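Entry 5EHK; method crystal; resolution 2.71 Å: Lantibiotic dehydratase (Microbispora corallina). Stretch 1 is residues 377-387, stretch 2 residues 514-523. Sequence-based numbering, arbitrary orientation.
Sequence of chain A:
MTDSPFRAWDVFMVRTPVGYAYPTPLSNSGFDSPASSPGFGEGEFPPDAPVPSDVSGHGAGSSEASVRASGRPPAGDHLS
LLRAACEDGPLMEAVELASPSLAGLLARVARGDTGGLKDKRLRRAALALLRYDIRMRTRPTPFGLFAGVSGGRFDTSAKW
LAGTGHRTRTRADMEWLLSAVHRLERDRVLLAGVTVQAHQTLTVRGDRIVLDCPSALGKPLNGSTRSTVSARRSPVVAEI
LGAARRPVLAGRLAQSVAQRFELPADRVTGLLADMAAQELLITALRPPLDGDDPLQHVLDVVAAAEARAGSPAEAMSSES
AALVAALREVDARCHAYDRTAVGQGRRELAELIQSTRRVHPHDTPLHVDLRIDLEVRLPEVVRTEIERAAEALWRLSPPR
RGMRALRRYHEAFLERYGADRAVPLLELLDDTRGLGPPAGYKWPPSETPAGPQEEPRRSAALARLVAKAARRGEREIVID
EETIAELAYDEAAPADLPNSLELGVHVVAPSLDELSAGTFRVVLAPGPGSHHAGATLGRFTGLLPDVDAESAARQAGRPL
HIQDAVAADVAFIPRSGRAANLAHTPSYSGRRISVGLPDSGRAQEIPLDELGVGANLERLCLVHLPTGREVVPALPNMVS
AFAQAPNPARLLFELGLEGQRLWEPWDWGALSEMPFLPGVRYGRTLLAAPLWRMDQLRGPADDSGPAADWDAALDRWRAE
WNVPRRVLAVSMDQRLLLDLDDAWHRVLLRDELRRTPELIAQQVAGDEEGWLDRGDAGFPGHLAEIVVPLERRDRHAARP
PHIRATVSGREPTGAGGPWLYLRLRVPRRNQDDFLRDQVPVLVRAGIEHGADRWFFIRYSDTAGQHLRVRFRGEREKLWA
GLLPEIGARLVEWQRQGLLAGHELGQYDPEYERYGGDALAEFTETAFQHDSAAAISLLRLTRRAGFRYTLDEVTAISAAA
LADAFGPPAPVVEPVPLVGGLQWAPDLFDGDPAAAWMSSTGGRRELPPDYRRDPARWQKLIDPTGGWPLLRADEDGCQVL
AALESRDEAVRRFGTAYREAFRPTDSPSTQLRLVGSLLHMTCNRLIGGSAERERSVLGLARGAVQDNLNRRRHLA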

# COMPACT_ATOMS: atom_id res chain seq x y z
N ARG A 377 -35.63 -34.66 -9.26
CA ARG A 377 -35.59 -34.28 -10.65
C ARG A 377 -36.13 -32.89 -10.81
O ARG A 377 -37.09 -32.51 -10.14
CB ARG A 377 -36.36 -35.27 -11.52
CG ARG A 377 -35.59 -36.54 -11.78
CD ARG A 377 -36.49 -37.63 -12.28
NE ARG A 377 -35.82 -38.93 -12.19
CZ ARG A 377 -35.22 -39.53 -13.20
NH1 ARG A 377 -35.22 -38.95 -14.40
NH2 ARG A 377 -34.64 -40.70 -13.03
N LEU A 378 -35.52 -32.11 -11.68
CA LEU A 378 -35.97 -30.75 -11.86
C LEU A 378 -36.17 -30.52 -13.35
O LEU A 378 -35.41 -31.03 -14.17
CB LEU A 378 -34.95 -29.77 -11.29
CG LEU A 378 -34.51 -29.89 -9.83
CD1 LEU A 378 -33.34 -28.94 -9.61
CD2 LEU A 378 -35.65 -29.54 -8.87
N PRO A 379 -37.21 -29.77 -13.71
CA PRO A 379 -37.54 -29.52 -15.11
C PRO A 379 -36.52 -28.61 -15.75
O PRO A 379 -35.73 -27.99 -15.04
CB PRO A 379 -38.88 -28.79 -15.02
CG PRO A 379 -38.82 -28.08 -13.72
CD PRO A 379 -38.15 -29.08 -12.81
N GLU A 380 -36.57 -28.51 -17.06
CA GLU A 380 -35.65 -27.68 -17.81
C GLU A 380 -35.77 -26.18 -17.52
O GLU A 380 -34.83 -25.42 -17.74
CB GLU A 380 -35.83 -27.94 -19.31
CG GLU A 380 -35.44 -29.33 -19.73
CD GLU A 380 -33.95 -29.59 -19.56
OE1 GLU A 380 -33.17 -28.61 -19.72
OE2 GLU A 380 -33.57 -30.76 -19.26
N VAL A 381 -36.91 -25.72 -17.02
CA VAL A 381 -37.08 -24.28 -16.83
C VAL A 381 -36.12 -23.81 -15.74
O VAL A 381 -35.60 -22.70 -15.79
CB VAL A 381 -38.56 -23.89 -16.50
CG1 VAL A 381 -39.01 -24.47 -15.15
CG2 VAL A 381 -38.75 -22.37 -16.54
N VAL A 382 -35.85 -24.69 -14.77
CA VAL A 382 -34.93 -24.38 -13.69
C VAL A 382 -33.48 -24.37 -14.18
O VAL A 382 -32.75 -23.42 -13.91
CB VAL A 382 -35.08 -25.35 -12.52
CG1 VAL A 382 -33.91 -25.19 -11.54
CG2 VAL A 382 -36.42 -25.13 -11.84
N ARG A 383 -33.08 -25.40 -14.92
CA ARG A 383 -31.76 -25.43 -15.55
C ARG A 383 -31.46 -24.14 -16.32
O ARG A 383 -30.34 -23.65 -16.32
CB ARG A 383 -31.66 -26.61 -16.50
CG ARG A 383 -30.28 -26.79 -17.14
CD ARG A 383 -30.41 -27.48 -18.49
NE ARG A 383 -29.39 -28.49 -18.71
CZ ARG A 383 -29.63 -29.78 -18.93
NH1 ARG A 383 -30.87 -30.24 -18.94
NH2 ARG A 383 -28.62 -30.61 -19.14
N THR A 384 -32.47 -23.56 -16.95
CA THR A 384 -32.29 -22.32 -17.68
C THR A 384 -32.15 -21.10 -16.76
O THR A 384 -31.47 -20.14 -17.10
CB THR A 384 -33.42 -22.14 -18.72
OG1 THR A 384 -33.16 -23.06 -19.79
CG2 THR A 384 -33.47 -20.71 -19.29
N GLU A 385 -32.81 -21.15 -15.60
CA GLU A 385 -32.72 -20.06 -14.64
C GLU A 385 -31.28 -19.99 -14.15
O GLU A 385 -30.62 -18.97 -14.28
CB GLU A 385 -33.69 -20.27 -13.47
CG GLU A 385 -33.86 -19.07 -12.51
CD GLU A 385 -34.31 -17.75 -13.18
OE1 GLU A 385 -35.38 -17.71 -13.83
OE2 GLU A 385 -33.60 -16.73 -13.03
N ILE A 386 -30.80 -21.12 -13.66
CA ILE A 386 -29.46 -21.23 -13.17
C ILE A 386 -28.43 -20.84 -14.23
O ILE A 386 -27.51 -20.10 -13.93
CB ILE A 386 -29.19 -22.64 -12.67
CG1 ILE A 386 -30.17 -22.96 -11.54
CG2 ILE A 386 -27.73 -22.79 -12.23
CD1 ILE A 386 -30.04 -24.33 -11.01
N GLU A 387 -28.62 -21.26 -15.46
CA GLU A 387 -27.68 -20.85 -16.50
C GLU A 387 -27.68 -19.34 -16.73
O GLU A 387 -26.63 -18.77 -17.03
CB GLU A 387 -27.97 -21.55 -17.81
CG GLU A 387 -27.77 -23.04 -17.71
CD GLU A 387 -28.14 -23.77 -18.98
OE1 GLU A 387 -28.63 -23.10 -19.91
OE2 GLU A 387 -27.96 -25.00 -19.03
N GLU A 514 -46.41 -26.50 -9.04
CA GLU A 514 -46.29 -25.08 -9.35
C GLU A 514 -44.85 -24.75 -9.81
O GLU A 514 -44.62 -23.81 -10.59
CB GLU A 514 -46.70 -24.22 -8.15
CG GLU A 514 -48.17 -24.31 -7.81
CD GLU A 514 -48.63 -23.25 -6.81
OE1 GLU A 514 -48.97 -23.63 -5.67
OE2 GLU A 514 -48.65 -22.04 -7.17
N LEU A 515 -43.90 -25.57 -9.34
CA LEU A 515 -42.51 -25.47 -9.77
C LEU A 515 -42.46 -25.73 -11.25
O LEU A 515 -41.89 -24.94 -12.01
CB LEU A 515 -41.64 -26.50 -9.04
CG LEU A 515 -40.10 -26.36 -9.07
CD1 LEU A 515 -39.48 -27.35 -8.12
CD2 LEU A 515 -39.51 -26.56 -10.45
N SER A 516 -43.03 -26.87 -11.65
CA SER A 516 -43.01 -27.33 -13.03
C SER A 516 -43.51 -26.21 -13.93
O SER A 516 -43.05 -26.07 -15.07
CB SER A 516 -43.92 -28.54 -13.18
OG SER A 516 -43.49 -29.59 -12.34
N ALA A 517 -44.43 -25.42 -13.39
CA ALA A 517 -45.08 -24.32 -14.11
C ALA A 517 -44.33 -22.99 -14.03
O ALA A 517 -44.69 -22.02 -14.71
CB ALA A 517 -46.51 -24.17 -13.63
N GLY A 518 -43.28 -22.94 -13.21
CA GLY A 518 -42.41 -21.78 -13.19
C GLY A 518 -42.57 -20.86 -12.00
O GLY A 518 -41.97 -19.78 -11.94
N THR A 519 -43.38 -21.29 -11.04
CA THR A 519 -43.50 -20.55 -9.79
C THR A 519 -42.52 -21.16 -8.79
O THR A 519 -42.83 -22.11 -8.06
CB THR A 519 -44.96 -20.48 -9.28
OG1 THR A 519 -45.66 -19.49 -10.05
CG2 THR A 519 -45.02 -20.08 -7.80
N PHE A 520 -41.31 -20.61 -8.82
CA PHE A 520 -40.22 -21.06 -7.97
C PHE A 520 -39.18 -19.96 -7.84
O PHE A 520 -39.19 -18.97 -8.57
CB PHE A 520 -39.55 -22.32 -8.53
CG PHE A 520 -38.77 -22.08 -9.78
CD1 PHE A 520 -37.41 -21.82 -9.74
CD2 PHE A 520 -39.40 -22.10 -11.01
CE1 PHE A 520 -36.71 -21.58 -10.88
CE2 PHE A 520 -38.69 -21.86 -12.17
CZ PHE A 520 -37.35 -21.60 -12.10
N ARG A 521 -38.28 -20.15 -6.88
CA ARG A 521 -37.15 -19.27 -6.72
C ARG A 521 -35.88 -20.11 -6.72
O ARG A 521 -35.87 -21.20 -6.15
CB ARG A 521 -37.28 -18.49 -5.41
CG ARG A 521 -37.53 -16.99 -5.60
CD ARG A 521 -38.74 -16.74 -6.44
NE ARG A 521 -39.26 -15.38 -6.32
CZ ARG A 521 -40.29 -14.92 -7.02
NH1 ARG A 521 -40.91 -15.72 -7.88
NH2 ARG A 521 -40.71 -13.68 -6.86
N VAL A 522 -34.83 -19.64 -7.38
CA VAL A 522 -33.50 -20.22 -7.17
C VAL A 522 -32.66 -19.31 -6.26
O VAL A 522 -32.45 -18.13 -6.56
CB VAL A 522 -32.71 -20.40 -8.47
CG1 VAL A 522 -31.34 -21.03 -8.17
CG2 VAL A 522 -33.49 -21.24 -9.43
N VAL A 523 -32.20 -19.85 -5.14
CA VAL A 523 -31.44 -19.03 -4.20
C VAL A 523 -29.97 -19.50 -4.15
O VAL A 523 -29.69 -20.65 -3.79
CB VAL A 523 -32.08 -19.09 -2.80
CG1 VAL A 523 -31.25 -18.29 -1.78
CG2 VAL A 523 -33.48 -18.55 -2.87

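What does the end of the helix in stretch 2 offer to stretch 1? Mainly Leu 515. Its CA-to-CB bond points sideways, but the t, t rotamer brings the end of the side chain nearer to stretch 1, where it meets residues leading into helix 380-387 and in its first turn. Leu 515 CD2 lies 3.7 Å from Pro 379 CG and also 3.7 Å from Val 382 CG2, while Leu 515 CD1 reaches a looser 4.5 Å from Leu 378 CD2. These are apolar carbons in van der Waals contact, and burying them away from water is what makes the pairing favorable. Pro 379 is at the N-cap position of helix 380-387, and its ring, on a CB that points toward stretch 2, packs against Leu 515. Ser 516 turns its CB away and meets that ring through its backbone, with Ser 516 CA 4.3 Å from Pro 379 CG.

How does the chain turn from this helix toward the strand? It does so through a Schellman motif at Gly 518, whose positive phi of 105° would jam a CB against the carbonyl oxygen of the residue before; that alone calls for glycine. Two backbone bonds close the turn: Gly 518 N donates to Leu 515 O at 2.7 Å, and Thr 519 N donates to Glu 514 O at 2.8 Å. Val 381 sits alongside this turn, its CA 6.9 Å from Gly 518 CA, and its CG1 lies 4.3 Å from both Leu 515 O and Ser 516 O. The turn thus leaves stretch 2 close to the first turn of helix 380-387.

Why does Phe 520 matter so much to the contact? Its CB points toward stretch 1, and it has the largest area covered by the other stretch of any residue here. Val 382 CG2 sits over one face of the ring, 3.8 Å from the centroid and 18° off the normal, a CH-pi arrangement in which a methyl group meets the electron-rich pi cloud. The same methyl also touches Leu 515, so Val 382 touches both Leu 515 and Phe 520. Glu 385 CB approaches the ring edge, 4.1 Å from Phe 520 CZ, and Val 381 CG1 comes within 4.0 Å of Phe 520 CE2.

What completes the packing along the strand? Arg 521 turns its CB away, whereas Val 522 points toward the helix, as expected for neighbors on an extended strand. Val 522 CG1 meets Ile 386 CG1 at 4.1 Å, and Val 522 CG2 lies 3.8 Å from Glu 385 CG, so the aliphatic part of the glutamate joins the apolar surface while its OE2 is hydrogen-bonded elsewhere in the structure. Helix 380-387 and strand 521-523 run at 44° to one another, with their axes 9.5 Å apart at closest approach. No hydrogen bond crosses between the stretches; they bury 398 Å² through van der Waals packing, mostly of side chains, with the CH-pi contact among them.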